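Side-chain contact in Alpha/beta hydrolase (Pseudomonas aeruginosa PAO1, PDB 4R1D), which is probably a lipase delivered by the type VI secretion system, binds calcium and is held in complex with its inhibitor Tli4: residues 174-179 with 184-189. Residues are numbered along the deposited sequence; the frame is centred on the assembly and turned at random.
Sequences SPPGDQ and GKVGPI
P176 and P188 meet in the long surface loop that leads from strand 163-164 to helix 191-197, where the chain doubles back so that 174-179 and 184-189 lie side by side over helix 542-556 of the alpha/beta hydrolase domain. P176 carries the contact with the outer edge of its ring. CD of P176 lies 3.5 Å from N of P188. The CD atoms of P176 and P188 are 4.0 Å apart. One atom further round the ring, CG of P176 sits against the G187-P188 peptide, 3.5 Å from O of G187. V186 adds its CG2 methyl, 4.3 Å from CG of P176; CG1 is anti to the carbonyl carbon (chi1 -59°), leaving CG2 as the branch near P176, and the V186 side chain also touches Y550. P175 turns its ring away and meets P188 through its CA.

No direct hydrogen bond joins the two segments. Instead one water donates to O of S174 and accepts from N of I189, at 2.8 Å on each arm. Within 174-179, a short 3-10 turn begins at P176, with N of D178 bonded to O of P175. The Q179 side chain folds back so that its NE2 donates to OG of S174 (3.1 Å, 166°), the hydroxyl oxygen lying close to the amide plane. From helix 542-556, the Y550 hydroxyl bonds O of G187 and K554 NZ bonds O of P188.

P175, P176 and P188 offer no N-H, consistent with a contact of ring packing and one water bridge, while the tyrosine and lysine of the helix hold the carbonyls of 187-188.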
loop_
_atom_site.group_PDB
_atom_site.type_symbol
_atom_site.label_atom_id
_atom_site.label_comp_id
_atom_site.label_asym_id
_atom_site.label_seq_id
_atom_site.Cartn_x
_atom_site.Cartn_y
_atom_site.Cartn_z
ATOM N N SER A 174 6.376 19.315 -30.994
ATOM C CA SER A 174 6.828 18.085 -31.637
ATOM C C SER A 174 5.679 17.270 -32.257
ATOM O O SER A 174 4.626 17.100 -31.644
ATOM C CB SER A 174 7.605 17.245 -30.606
ATOM O OG SER A 174 8.148 16.090 -31.196
ATOM N N PRO A 175 5.862 16.775 -33.497
ATOM C CA PRO A 175 4.835 15.868 -34.025
ATOM C C PRO A 175 4.714 14.659 -33.108
ATOM O O PRO A 175 5.733 14.100 -32.738
ATOM C CB PRO A 175 5.413 15.452 -35.379
ATOM C CG PRO A 175 6.260 16.632 -35.786
ATOM C CD PRO A 175 6.879 17.115 -34.508
ATOM N N PRO A 176 3.486 14.266 -32.733
ATOM C CA PRO A 176 3.310 13.158 -31.786
ATOM C C PRO A 176 4.035 11.877 -32.202
ATOM O O PRO A 176 4.523 11.153 -31.341
ATOM C CB PRO A 176 1.793 12.950 -31.762
ATOM C CG PRO A 176 1.227 14.298 -32.116
ATOM C CD PRO A 176 2.213 14.924 -33.072
ATOM N N GLY A 177 4.134 11.616 -33.503
ATOM C CA GLY A 177 4.824 10.427 -33.971
ATOM C C GLY A 177 6.288 10.403 -33.572
ATOM O O GLY A 177 6.861 9.346 -33.298
ATOM N N ASP A 178 6.896 11.583 -33.549
ATOM C CA ASP A 178 8.291 11.725 -33.170
ATOM C C ASP A 178 8.471 11.250 -31.725
ATOM O O ASP A 178 9.564 10.836 -31.332
ATOM C CB ASP A 178 8.707 13.192 -33.258
ATOM C CG ASP A 178 8.926 13.671 -34.692
ATOM O OD1 ASP A 178 8.601 12.934 -35.638
ATOM O OD2 ASP A 178 9.428 14.806 -34.856
ATOM N N GLN A 179 7.391 11.338 -30.947
ATOM C CA GLN A 179 7.402 11.009 -29.513
ATOM C C GLN A 179 6.924 9.573 -29.266
ATOM O O GLN A 179 6.710 9.157 -28.115
ATOM C CB GLN A 179 6.485 11.962 -28.738
ATOM C CG GLN A 179 6.850 13.437 -28.833
ATOM C CD GLN A 179 8.043 13.808 -27.971
ATOM O OE1 GLN A 179 8.328 13.151 -26.966
ATOM N NE2 GLN A 179 8.747 14.880 -28.354
ATOM N N GLY A 184 -2.115 7.385 -34.266
ATOM C CA GLY A 184 -2.077 8.138 -35.507
ATOM C C GLY A 184 -3.244 9.084 -35.698
ATOM O O GLY A 184 -3.450 9.607 -36.790
ATOM N N LYS A 185 -4.006 9.311 -34.634
ATOM C CA LYS A 185 -5.195 10.151 -34.719
ATOM C C LYS A 185 -4.895 11.598 -34.315
ATOM O O LYS A 185 -5.280 12.539 -35.005
ATOM C CB LYS A 185 -6.338 9.551 -33.893
ATOM C CG LYS A 185 -6.790 8.164 -34.400
ATOM C CD LYS A 185 -7.869 7.507 -33.525
ATOM C CE LYS A 185 -7.332 7.062 -32.160
ATOM N NZ LYS A 185 -8.284 6.170 -31.401
ATOM N N VAL A 186 -4.180 11.778 -33.212
ATOM C CA VAL A 186 -3.961 13.124 -32.702
ATOM C C VAL A 186 -2.836 13.840 -33.429
ATOM O O VAL A 186 -1.963 13.216 -34.022
ATOM C CB VAL A 186 -3.693 13.125 -31.184
ATOM C CG1 VAL A 186 -4.860 12.516 -30.445
ATOM C CG2 VAL A 186 -2.404 12.398 -30.868
ATOM N N GLY A 187 -2.863 15.165 -33.395
ATOM C CA GLY A 187 -1.867 15.941 -34.110
ATOM C C GLY A 187 -1.052 16.785 -33.156
ATOM O O GLY A 187 -1.281 16.754 -31.950
ATOM N N PRO A 188 -0.091 17.546 -33.689
ATOM C CA PRO A 188 0.764 18.366 -32.829
ATOM C C PRO A 188 -0.040 19.455 -32.143
ATOM O O PRO A 188 -1.117 19.820 -32.617
ATOM C CB PRO A 188 1.748 19.000 -33.819
ATOM C CG PRO A 188 1.025 18.986 -35.124
ATOM C CD PRO A 188 0.244 17.708 -35.116
ATOM N N ILE A 189 0.482 19.953 -31.027
ATOM C CA ILE A 189 -0.066 21.132 -30.385
ATOM C C ILE A 189 0.186 22.318 -31.316
ATOM O O ILE A 189 1.243 22.392 -31.953
ATOM C CB ILE A 189 0.628 21.376 -29.035
ATOM C CG1 ILE A 189 0.169 20.342 -28.001
ATOM C CG2 ILE A 189 0.364 22.782 -28.527
ATOM C CD1 ILE A 189 1.104 20.213 -26.791
HETATM O O HOH W 1 2.823 18.663 -30.265
#